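Local coordinates for protein CDP-glucose-4,6-dehydratase (Yersinia pseudotuberculosis, PDB 1RKX) that catalyses the 4,6-dehydration of CDP-D-glucose to CDP-4-dehydro-6-deoxy-D-glucose, with NAD as bound cofactor, as a member of the short-chain dehydrogenase/reductase family, at residues Gly22-Leu27 with Glu344-Glu349; Arg94-Glu99 with Tyr154-Asn159; Tyr256-Asn261 with Lys311-Trp316. All blocks are in the same frame, centred on the assembly; numbering follows the deposited sequence.

Contact 1 (Gly22-Leu27 with Glu344-Glu349)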
loop_
_atom_site.group_PDB
_atom_site.type_symbol
_atom_site.label_atom_id
_atom_site.label_comp_id
_atom_site.label_asym_id
_atom_site.label_seq_id
_atom_site.Cartn_x
_atom_site.Cartn_y
_atom_site.Cartn_z
ATOM N N GLY C 22 -11.750 -7.136 32.040
ATOM C CA GLY C 22 -12.697 -6.222 32.647
ATOM C C GLY C 22 -12.598 -6.177 34.158
ATOM O O GLY C 22 -12.761 -5.115 34.758
ATOM N N GLY C 23 -12.348 -7.333 34.767
ATOM C CA GLY C 23 -12.218 -7.402 36.211
ATOM C C GLY C 23 -10.984 -6.652 36.675
ATOM O O GLY C 23 -11.047 -5.852 37.611
ATOM N N TRP C 24 -9.847 -6.897 36.031
ATOM C CA TRP C 24 -8.635 -6.186 36.430
ATOM C C TRP C 24 -8.812 -4.681 36.236
ATOM O O TRP C 24 -8.401 -3.893 37.085
ATOM C CB TRP C 24 -7.414 -6.678 35.640
ATOM C CG TRP C 24 -6.819 -7.951 36.186
ATOM C CD1 TRP C 24 -6.976 -9.209 35.697
ATOM C CD2 TRP C 24 -5.980 -8.072 37.343
ATOM N NE1 TRP C 24 -6.284 -10.116 36.475
ATOM C CE2 TRP C 24 -5.665 -9.440 37.492
ATOM C CE3 TRP C 24 -5.465 -7.152 38.269
ATOM C CZ2 TRP C 24 -4.853 -9.917 38.533
ATOM C CZ3 TRP C 24 -4.656 -7.624 39.307
ATOM C CH2 TRP C 24 -4.360 -8.997 39.426
ATOM N N LEU C 25 -9.431 -4.279 35.129
ATOM C CA LEU C 25 -9.644 -2.853 34.880
ATOM C C LEU C 25 -10.576 -2.241 35.928
ATOM O O LEU C 25 -10.312 -1.145 36.438
ATOM C CB LEU C 25 -10.232 -2.609 33.486
ATOM C CG LEU C 25 -10.438 -1.121 33.156
ATOM C CD1 LEU C 25 -9.094 -0.399 33.158
ATOM C CD2 LEU C 25 -11.113 -0.965 31.798
ATOM N N SER C 26 -11.664 -2.940 36.239
ATOM C CA SER C 26 -12.618 -2.452 37.231
ATOM C C SER C 26 -11.951 -2.298 38.595
ATOM O O SER C 26 -12.151 -1.292 39.277
ATOM C CB SER C 26 -13.814 -3.397 37.326
ATOM O OG SER C 26 -14.552 -3.374 36.114
ATOM N N LEU C 27 -11.156 -3.292 38.986
ATOM C CA LEU C 27 -10.445 -3.238 40.262
ATOM C C LEU C 27 -9.485 -2.054 40.270
ATOM O O LEU C 27 -9.368 -1.340 41.271
ATOM C CB LEU C 27 -9.652 -4.521 40.497
ATOM C CG LEU C 27 -10.422 -5.778 40.893
ATOM C CD1 LEU C 27 -9.478 -6.983 40.894
ATOM C CD2 LEU C 27 -11.050 -5.571 42.272
ATOM N N GLU C 344 -7.556 -8.249 47.965
ATOM C CA GLU C 344 -6.438 -7.438 48.431
ATOM C C GLU C 344 -5.168 -7.764 47.661
ATOM O O GLU C 344 -4.396 -6.870 47.333
ATOM C CB GLU C 344 -6.192 -7.666 49.923
ATOM C CG GLU C 344 -7.277 -7.102 50.823
ATOM C CD GLU C 344 -7.579 -5.645 50.521
ATOM O OE1 GLU C 344 -6.624 -4.860 50.333
ATOM O OE2 GLU C 344 -8.774 -5.282 50.478
ATOM N N TYR C 345 -4.949 -9.044 47.381
ATOM C CA TYR C 345 -3.755 -9.447 46.645
ATOM C C TYR C 345 -3.728 -8.783 45.273
ATOM O O TYR C 345 -2.692 -8.284 44.834
ATOM C CB TYR C 345 -3.708 -10.966 46.468
ATOM C CG TYR C 345 -2.389 -11.462 45.914
ATOM C CD1 TYR C 345 -1.329 -11.784 46.765
ATOM C CD2 TYR C 345 -2.192 -11.584 44.536
ATOM C CE1 TYR C 345 -0.105 -12.219 46.257
ATOM C CE2 TYR C 345 -0.972 -12.015 44.016
ATOM C CZ TYR C 345 0.065 -12.332 44.884
ATOM O OH TYR C 345 1.274 -12.766 44.394
ATOM N N SER C 346 -4.876 -8.770 44.597
ATOM C CA SER C 346 -4.960 -8.166 43.267
ATOM C C SER C 346 -4.748 -6.663 43.325
ATOM O O SER C 346 -4.156 -6.079 42.419
ATOM C CB SER C 346 -6.312 -8.485 42.618
ATOM O OG SER C 346 -6.435 -9.879 42.401
ATOM N N ILE C 347 -5.223 -6.036 44.394
ATOM C CA ILE C 347 -5.050 -4.596 44.551
ATOM C C ILE C 347 -3.564 -4.293 44.694
ATOM O O ILE C 347 -3.050 -3.334 44.116
ATOM C CB ILE C 347 -5.777 -4.071 45.809
ATOM C CG1 ILE C 347 -7.276 -4.357 45.702
ATOM C CG2 ILE C 347 -5.516 -2.576 45.975
ATOM C CD1 ILE C 347 -7.926 -3.784 44.463
ATOM N N THR C 348 -2.876 -5.116 45.478
ATOM C CA THR C 348 -1.443 -4.939 45.683
ATOM C C THR C 348 -0.693 -5.151 44.371
ATOM O O THR C 348 0.302 -4.478 44.108
ATOM C CB THR C 348 -0.909 -5.920 46.747
ATOM O OG1 THR C 348 -1.477 -5.588 48.022
ATOM C CG2 THR C 348 0.612 -5.845 46.837
ATOM N N GLU C 349 -1.169 -6.085 43.548
ATOM C CA GLU C 349 -0.521 -6.340 42.270
ATOM C C GLU C 349 -0.611 -5.089 41.412
ATOM O O GLU C 349 0.351 -4.704 40.750
ATOM C CB GLU C 349 -1.175 -7.519 41.550
ATOM C CG GLU C 349 -0.459 -7.902 40.274
ATOM C CD GLU C 349 -0.151 -9.380 40.208
ATOM O OE1 GLU C 349 0.349 -9.930 41.211
ATOM O OE2 GLU C 349 -0.396 -9.993 39.148
#
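S346 OG is hydrogen-bonded to M342 O, one turn back in its own helix, and to W332 NE1 of helix 322-338, while the indole of W24 rests against it, CH2 3.7 Å from OG. Two helices meet here: 20-31, the first helix of the NAD-binding Rossmann fold, after the strand that comes first in the chain, 11-15, and 342-355, the last helix of the chain. Their local axes pass 10.5 Å apart at a signed angle of -77°, so each offers the other little more than one turn. Serine suits the place because its small CB lets the broad tryptophan come close, and its hydroxyl does not have to be buried without a partner.

The indole arrives by its six-membered end. In W24, chi1 of -81° sets CG beside the backbone N, anti to the carbonyl carbon, and the far ring reaches S346, with CZ3 3.5 Å from S346 O. That oxygen lies at the ring edge, near its plane, where the slightly positive aromatic hydrogens would favour it. Tryptophan combines a broad apolar ring for the neighbouring helix with an N-H, and NE1 donates to G199 O. E349 flanks the six-membered ring: CB and CG each come to 4.1 Å from W24 CH2. A bend at chi2 (129°) places CD, and OE2, also 4.1 Å from W24 CH2, is hydrogen-bonded to H234 NE2.

L27, one turn further along, supplies branched methyls for the rest of the interface. CD1 sits 3.9 Å from S346 CB, and on the neighbouring branch L27 CD2 meets I347 CD1 at 4.2 Å.

Contact 2 (Arg94-Glu99 with Tyr154-Asn159). With NAD (nicotinamide-adenine-dinucleotide), chain G.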
loop_
_atom_site.group_PDB
_atom_site.type_symbol
_atom_site.label_atom_id
_atom_site.label_comp_id
_atom_site.label_asym_id
_atom_site.label_seq_id
_atom_site.Cartn_x
_atom_site.Cartn_y
_atom_site.Cartn_z
ATOM N N ARG C 94 -12.369 -20.236 18.596
ATOM C CA ARG C 94 -12.940 -21.572 18.496
ATOM C C ARG C 94 -14.460 -21.518 18.480
ATOM O O ARG C 94 -15.103 -22.021 17.560
ATOM C CB ARG C 94 -12.480 -22.420 19.676
ATOM C CG ARG C 94 -13.134 -23.784 19.764
ATOM C CD ARG C 94 -12.854 -24.380 21.123
ATOM N NE ARG C 94 -11.432 -24.292 21.430
ATOM C CZ ARG C 94 -10.921 -24.372 22.652
ATOM N NH1 ARG C 94 -11.715 -24.542 23.701
ATOM N NH2 ARG C 94 -9.611 -24.271 22.820
ATOM N N LEU C 95 -15.035 -20.900 19.501
ATOM C CA LEU C 95 -16.480 -20.799 19.589
ATOM C C LEU C 95 -17.117 -20.085 18.394
ATOM O O LEU C 95 -18.216 -20.456 17.966
ATOM C CB LEU C 95 -16.886 -20.088 20.879
ATOM C CG LEU C 95 -18.397 -20.075 21.138
ATOM C CD1 LEU C 95 -18.900 -21.517 21.263
ATOM C CD2 LEU C 95 -18.703 -19.280 22.400
ATOM N N SER C 96 -16.436 -19.073 17.857
ATOM C CA SER C 96 -16.978 -18.317 16.727
ATOM C C SER C 96 -17.230 -19.210 15.514
ATOM O O SER C 96 -18.047 -18.881 14.653
ATOM C CB SER C 96 -16.044 -17.163 16.336
ATOM O OG SER C 96 -14.888 -17.615 15.647
ATOM N N TYR C 97 -16.531 -20.340 15.443
ATOM C CA TYR C 97 -16.731 -21.264 14.333
ATOM C C TYR C 97 -18.033 -22.038 14.488
ATOM O O TYR C 97 -18.664 -22.399 13.495
ATOM C CB TYR C 97 -15.561 -22.252 14.217
ATOM C CG TYR C 97 -14.365 -21.677 13.500
ATOM C CD1 TYR C 97 -13.183 -21.394 14.180
ATOM C CD2 TYR C 97 -14.417 -21.415 12.132
ATOM C CE1 TYR C 97 -12.077 -20.862 13.511
ATOM C CE2 TYR C 97 -13.328 -20.891 11.460
ATOM C CZ TYR C 97 -12.162 -20.619 12.149
ATOM O OH TYR C 97 -11.079 -20.135 11.461
ATOM N N SER C 98 -18.442 -22.293 15.727
ATOM C CA SER C 98 -19.680 -23.030 15.953
ATOM C C SER C 98 -20.867 -22.098 16.181
ATOM O O SER C 98 -22.012 -22.497 16.003
ATOM C CB SER C 98 -19.531 -23.980 17.144
ATOM O OG SER C 98 -19.240 -23.273 18.330
ATOM N N GLU C 99 -20.586 -20.857 16.567
ATOM C CA GLU C 99 -21.633 -19.868 16.811
ATOM C C GLU C 99 -21.271 -18.549 16.133
ATOM O O GLU C 99 -21.105 -17.524 16.788
ATOM C CB GLU C 99 -21.797 -19.640 18.311
ATOM C CG GLU C 99 -22.344 -20.834 19.069
ATOM C CD GLU C 99 -22.378 -20.592 20.567
ATOM O OE1 GLU C 99 -22.810 -19.494 20.982
ATOM O OE2 GLU C 99 -21.980 -21.499 21.329
ATOM N N TYR C 154 -9.951 -13.661 9.404
ATOM C CA TYR C 154 -10.275 -14.943 8.782
ATOM C C TYR C 154 -11.503 -15.599 9.408
ATOM O O TYR C 154 -12.502 -15.846 8.733
ATOM C CB TYR C 154 -9.072 -15.875 8.917
ATOM C CG TYR C 154 -9.205 -17.193 8.198
ATOM C CD1 TYR C 154 -9.019 -17.280 6.818
ATOM C CD2 TYR C 154 -9.487 -18.363 8.901
ATOM C CE1 TYR C 154 -9.107 -18.507 6.155
ATOM C CE2 TYR C 154 -9.577 -19.591 8.248
ATOM C CZ TYR C 154 -9.385 -19.656 6.878
ATOM O OH TYR C 154 -9.455 -20.876 6.239
ATOM N N ASP C 155 -11.406 -15.888 10.701
ATOM C CA ASP C 155 -12.488 -16.517 11.447
ATOM C C ASP C 155 -13.525 -15.467 11.849
ATOM O O ASP C 155 -13.236 -14.269 11.855
ATOM C CB ASP C 155 -11.929 -17.167 12.708
ATOM C CG ASP C 155 -11.242 -16.160 13.601
ATOM O OD1 ASP C 155 -10.089 -15.795 13.296
ATOM O OD2 ASP C 155 -11.867 -15.717 14.586
ATOM N N PRO C 156 -14.742 -15.910 12.203
ATOM C CA PRO C 156 -15.821 -15.002 12.607
ATOM C C PRO C 156 -15.453 -14.048 13.746
ATOM O O PRO C 156 -15.851 -12.878 13.729
ATOM C CB PRO C 156 -16.948 -15.957 12.981
ATOM C CG PRO C 156 -16.735 -17.093 12.006
ATOM C CD PRO C 156 -15.241 -17.294 12.079
ATOM N N TYR C 157 -14.701 -14.538 14.729
ATOM C CA TYR C 157 -14.299 -13.690 15.851
ATOM C C TYR C 157 -13.402 -12.551 15.360
ATOM O O TYR C 157 -13.709 -11.371 15.572
ATOM C CB TYR C 157 -13.545 -14.497 16.914
ATOM C CG TYR C 157 -12.682 -13.626 17.804
ATOM C CD1 TYR C 157 -13.248 -12.825 18.796
ATOM C CD2 TYR C 157 -11.302 -13.554 17.605
ATOM C CE1 TYR C 157 -12.459 -11.968 19.569
ATOM C CE2 TYR C 157 -10.504 -12.702 18.367
ATOM C CZ TYR C 157 -11.088 -11.913 19.344
ATOM O OH TYR C 157 -10.296 -11.066 20.081
ATOM N N SER C 158 -12.294 -12.910 14.715
ATOM C CA SER C 158 -11.355 -11.919 14.200
ATOM C C SER C 158 -12.081 -10.947 13.278
ATOM O O SER C 158 -11.936 -9.727 13.396
ATOM C CB SER C 158 -10.216 -12.607 13.429
ATOM O OG SER C 158 -9.480 -13.474 14.272
ATOM N N ASN C 159 -12.888 -11.495 12.377
ATOM C CA ASN C 159 -13.614 -10.671 11.422
ATOM C C ASN C 159 -14.631 -9.745 12.096
ATOM O O ASN C 159 -14.808 -8.595 11.673
ATOM C CB ASN C 159 -14.303 -11.563 10.384
ATOM C CG ASN C 159 -14.798 -10.779 9.185
ATOM O OD1 ASN C 159 -15.963 -10.378 9.125
ATOM N ND2 ASN C 159 -13.905 -10.543 8.226
HETATM P PA NAD G . -13.564 -12.761 29.074
HETATM O O1A NAD G . -14.340 -13.852 28.445
HETATM O O2A NAD G . -12.915 -13.056 30.379
HETATM O O5B NAD G . -14.479 -11.453 29.266
HETATM C C5B NAD G . -15.539 -11.196 28.313
HETATM C C4B NAD G . -16.627 -10.315 28.930
HETATM O O4B NAD G . -17.582 -10.198 27.852
HETATM C C3B NAD G . -17.365 -10.995 30.073
HETATM O O3B NAD G . -17.425 -10.050 31.160
HETATM C C2B NAD G . -18.709 -11.327 29.451
HETATM O O2B NAD G . -19.788 -11.423 30.423
HETATM C C1B NAD G . -18.856 -10.222 28.438
HETATM N N9A NAD G . -19.840 -10.531 27.412
HETATM C C8A NAD G . -19.741 -11.447 26.399
HETATM N N7A NAD G . -20.823 -11.505 25.627
HETATM C C5A NAD G . -21.674 -10.567 26.180
HETATM C C6A NAD G . -22.977 -10.158 25.821
HETATM N N6A NAD G . -23.691 -10.622 24.817
HETATM N N1A NAD G . -23.567 -9.185 26.585
HETATM C C2A NAD G . -22.850 -8.682 27.643
HETATM N N3A NAD G . -21.642 -8.983 28.067
HETATM C C4A NAD G . -21.090 -9.950 27.283
HETATM O O3 NAD G . -12.506 -12.261 28.042
HETATM P PN NAD G . -11.346 -11.113 28.163
HETATM O O1N NAD G . -10.089 -11.850 28.005
HETATM O O2N NAD G . -11.481 -10.451 29.485
HETATM O O5D NAD G . -11.616 -10.208 26.893
HETATM C C5D NAD G . -11.968 -8.841 27.130
HETATM C C4D NAD G . -12.108 -8.106 25.812
HETATM O O4D NAD G . -10.757 -8.102 25.240
HETATM C C3D NAD G . -12.983 -8.715 24.716
HETATM O O3D NAD G . -13.503 -7.640 23.907
HETATM C C2D NAD G . -11.981 -9.556 23.935
HETATM O O2D NAD G . -12.471 -9.822 22.611
HETATM C C1D NAD G . -10.781 -8.646 23.941
HETATM N N1N NAD G . -9.543 -9.365 23.657
HETATM C C2N NAD G . -8.904 -10.182 24.605
HETATM C C3N NAD G . -7.590 -10.831 24.305
HETATM C C7N NAD G . -6.960 -11.626 25.374
HETATM O O7N NAD G . -5.860 -12.138 25.113
HETATM N N7N NAD G . -7.515 -11.813 26.590
HETATM C C4N NAD G . -7.030 -10.719 22.904
HETATM C C5N NAD G . -7.849 -9.839 22.015
HETATM C C6N NAD G . -8.966 -9.232 22.356
#
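The phenol of Y97 lies crosswise to three side chains of the other segment, those of Y154, D155 and P156, meeting each at about a right angle. P156 comes over one face of the Y97 ring, its CD 4.1 Å from CE2 and displaced toward the rim, a contact that the rigid apolar pyrrolidine makes well. At the far end, Y97 OH touches D155 CB at 3.3 Å and reaches the edge of the Y154 ring, near its plane, at CD2 (3.5 Å). The carboxylate plane of D155 and the Y97 ring plane are 45° apart, and the carboxylate oxygens take their bonds from S158. As N-cap of helix 156-175, D155 receives S158 N at OD2 (2.8 Å), from above the carboxylate plane, and S158 OG at OD1 (2.6 Å), on the syn side. Proline follows readily, since the first turn of a helix needs no N-H from it.

That helix carries the YxxxK motif of short-chain dehydrogenases, beginning at Y157 and ending at the NAD-binding K161. S96, from helix 93-98, packs against its first turn: OG, already bonded to V93 O, accepts a weak bond from Y157 N at 3.2 Å, and S96 O lies 3.5 Å from P156 CG. Small size lets S96 fit so near the backbone. In Y157, CG is anti to the backbone N (chi1 159°), and the ring beyond it extends to the cofactor, where OH, bonded to S132 OG, comes to 3.2 Å from C6N of the nicotinamide. S174 of a neighbouring subunit packs on both Y97 and P156.

Contact 3 (Tyr256-Asn261 with Lys311-Trp316)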
loop_
_atom_site.group_PDB
_atom_site.type_symbol
_atom_site.label_atom_id
_atom_site.label_comp_id
_atom_site.label_asym_id
_atom_site.label_seq_id
_atom_site.Cartn_x
_atom_site.Cartn_y
_atom_site.Cartn_z
ATOM N N TYR C 256 -6.969 12.434 20.027
ATOM C CA TYR C 256 -6.657 11.039 20.292
ATOM C C TYR C 256 -7.750 10.056 19.891
ATOM O O TYR C 256 -7.643 8.863 20.173
ATOM C CB TYR C 256 -6.316 10.861 21.771
ATOM C CG TYR C 256 -5.113 11.672 22.191
ATOM C CD1 TYR C 256 -5.251 12.992 22.625
ATOM C CD2 TYR C 256 -3.828 11.139 22.100
ATOM C CE1 TYR C 256 -4.135 13.760 22.955
ATOM C CE2 TYR C 256 -2.705 11.898 22.426
ATOM C CZ TYR C 256 -2.864 13.207 22.853
ATOM O OH TYR C 256 -1.751 13.955 23.173
ATOM N N ALA C 257 -8.789 10.554 19.230
ATOM C CA ALA C 257 -9.911 9.722 18.800
ATOM C C ALA C 257 -9.582 8.923 17.534
ATOM O O ALA C 257 -10.077 9.222 16.446
ATOM C CB ALA C 257 -11.154 10.599 18.572
ATOM N N GLU C 258 -8.745 7.902 17.691
ATOM C CA GLU C 258 -8.336 7.052 16.575
ATOM C C GLU C 258 -8.098 5.644 17.108
ATOM O O GLU C 258 -8.513 5.315 18.219
ATOM C CB GLU C 258 -7.028 7.562 15.956
ATOM C CG GLU C 258 -6.799 9.054 16.083
ATOM C CD GLU C 258 -5.496 9.503 15.455
ATOM O OE1 GLU C 258 -4.474 8.801 15.634
ATOM O OE2 GLU C 258 -5.492 10.560 14.790
ATOM N N GLY C 259 -7.421 4.817 16.311
ATOM C CA GLY C 259 -7.124 3.455 16.727
ATOM C C GLY C 259 -5.726 3.375 17.321
ATOM O O GLY C 259 -4.818 4.072 16.860
ATOM N N TRP C 260 -5.540 2.515 18.322
ATOM C CA TRP C 260 -4.248 2.387 18.992
ATOM C C TRP C 260 -3.819 0.957 19.310
ATOM O O TRP C 260 -4.586 0.189 19.884
ATOM C CB TRP C 260 -4.263 3.166 20.313
ATOM C CG TRP C 260 -4.608 4.609 20.176
ATOM C CD1 TRP C 260 -5.854 5.145 20.024
ATOM C CD2 TRP C 260 -3.690 5.705 20.150
ATOM N NE1 TRP C 260 -5.770 6.512 19.905
ATOM C CE2 TRP C 260 -4.453 6.883 19.978
ATOM C CE3 TRP C 260 -2.295 5.808 20.254
ATOM C CZ2 TRP C 260 -3.866 8.154 19.906
ATOM C CZ3 TRP C 260 -1.708 7.072 20.183
ATOM C CH2 TRP C 260 -2.498 8.230 20.010
ATOM N N ASN C 261 -2.577 0.629 18.960
ATOM C CA ASN C 261 -1.991 -0.686 19.221
ATOM C C ASN C 261 -1.266 -0.706 20.568
ATOM O O ASN C 261 -0.553 0.237 20.910
ATOM C CB ASN C 261 -0.928 -1.034 18.173
ATOM C CG ASN C 261 -1.503 -1.404 16.822
ATOM O OD1 ASN C 261 -0.775 -1.424 15.830
ATOM N ND2 ASN C 261 -2.785 -1.719 16.771
ATOM N N LYS C 311 3.571 4.702 21.862
ATOM C CA LYS C 311 4.806 5.162 22.485
ATOM C C LYS C 311 5.066 6.645 22.228
ATOM O O LYS C 311 5.305 7.410 23.160
ATOM C CB LYS C 311 5.991 4.345 21.966
ATOM C CG LYS C 311 7.338 4.856 22.449
ATOM C CD LYS C 311 8.491 4.059 21.860
ATOM C CE LYS C 311 9.827 4.619 22.331
ATOM N NZ LYS C 311 10.967 3.752 21.934
ATOM N N MET C 312 5.007 7.037 20.961
ATOM C CA MET C 312 5.262 8.411 20.543
ATOM C C MET C 312 4.195 9.437 20.916
ATOM O O MET C 312 4.512 10.510 21.424
ATOM C CB MET C 312 5.466 8.460 19.025
ATOM C CG MET C 312 6.604 7.602 18.502
ATOM S SD MET C 312 8.228 8.258 18.913
ATOM C CE MET C 312 8.680 7.215 20.304
ATOM N N GLN C 313 2.933 9.115 20.657
ATOM C CA GLN C 313 1.850 10.051 20.936
ATOM C C GLN C 313 1.244 10.004 22.333
ATOM O O GLN C 313 0.679 10.993 22.791
ATOM C CB GLN C 313 0.744 9.880 19.891
ATOM C CG GLN C 313 1.138 10.378 18.511
ATOM C CD GLN C 313 0.075 10.109 17.471
ATOM O OE1 GLN C 313 -1.103 10.393 17.684
ATOM N NE2 GLN C 313 0.487 9.567 16.331
ATOM N N LEU C 314 1.358 8.870 23.013
ATOM C CA LEU C 314 0.802 8.748 24.357
ATOM C C LEU C 314 1.884 8.692 25.420
ATOM O O LEU C 314 1.609 8.876 26.605
ATOM C CB LEU C 314 -0.057 7.486 24.478
ATOM C CG LEU C 314 -1.386 7.391 23.729
ATOM C CD1 LEU C 314 -1.966 6.002 23.942
ATOM C CD2 LEU C 314 -2.346 8.452 24.233
ATOM N N GLY C 315 3.118 8.437 25.002
ATOM C CA GLY C 315 4.196 8.330 25.964
ATOM C C GLY C 315 4.042 7.018 26.707
ATOM O O GLY C 315 4.546 6.854 27.817
ATOM N N TRP C 316 3.327 6.079 26.091
ATOM C CA TRP C 316 3.103 4.765 26.691
ATOM C C TRP C 316 4.316 3.865 26.535
ATOM O O TRP C 316 5.082 4.010 25.583
ATOM C CB TRP C 316 1.915 4.058 26.038
ATOM C CG TRP C 316 1.636 2.724 26.665
ATOM C CD1 TRP C 316 1.019 2.498 27.864
ATOM C CD2 TRP C 316 1.999 1.434 26.151
ATOM N NE1 TRP C 316 0.973 1.153 28.128
ATOM C CE2 TRP C 316 1.570 0.474 27.095
ATOM C CE3 TRP C 316 2.649 0.998 24.986
ATOM C CZ2 TRP C 316 1.767 -0.903 26.913
ATOM C CZ3 TRP C 316 2.846 -0.376 24.800
ATOM C CH2 TRP C 316 2.406 -1.309 25.764
HETATM O O HOH W 1 -2.110 9.913 14.846
#
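Y256 and Q313 bring the two backbones nearest, with their CA atoms 8.6 Å apart. The first segment passes through an inverse gamma turn centred on A257 and enters 259-261, the outermost strand at one end of the parallel Rossmann sheet. The second runs from helix 308-314, with a wider pi-type turn at 311-314, into G315, whose positive phi (73°) glycine adopts easily.

L314 lies over the indole of W260. Its CG, anti to the carbonyl carbon (chi1 -69°), stands 4.0 Å from the centroid of the six-membered ring, a CH-pi contact over the face, and CD1 sits above the rim. The other methyl, CD2, reaches Y256 CD2 at 3.7 Å, so one forked leucine serves two aromatic rings. Y256 turns its edge to the carbonyl of Q313: CE2 is 3.5 Å from Q313 O, which lies in the ring plane. The Q313 side chain crosses the W260 ring at about a right angle, CB at the ring edge and OE1 3.5 Å from W260 CH2, the amide and indole planes 72° apart.

Tryptophan suits its place by giving leucine a broad face and Y256 O an N-H: NE1 donates to it at 3.0 Å, tying the indole back within its own segment. That carbonyl also takes E258 N, from the same face of its plane. Q313 brings an amide whose NE2 can donate to a water, which in turn donates to E258 OE1 at 2.7 Å. K309 makes a salt bridge to E258 OE1 and a cation-pi contact with W260. The contact thus couples an apolar centre to a charged, hydrated margin, where the lysine would offset the carboxylate's charge.

Starting from the N terminus, residues 22-27 open contact 1 on the first helix of the Rossmann fold, and this loop closes only near the C terminus, where helix 342-355 packs on helix 20-31. The other two contacts are nested inside it. Contact 2 closes first, when 154-159 returns to 94-99 and joins the short helix 93-98 to the start of helix 156-175 beside the nicotinamide. Contact 3 follows in series, bringing helix 308-314 back to the sheet-edge strand 259-261. None of the loops cross. Centres lie 24 to 30 Å apart and no two contacts touch; contacts 1 and 2 fall on opposite sides of the chain's centre.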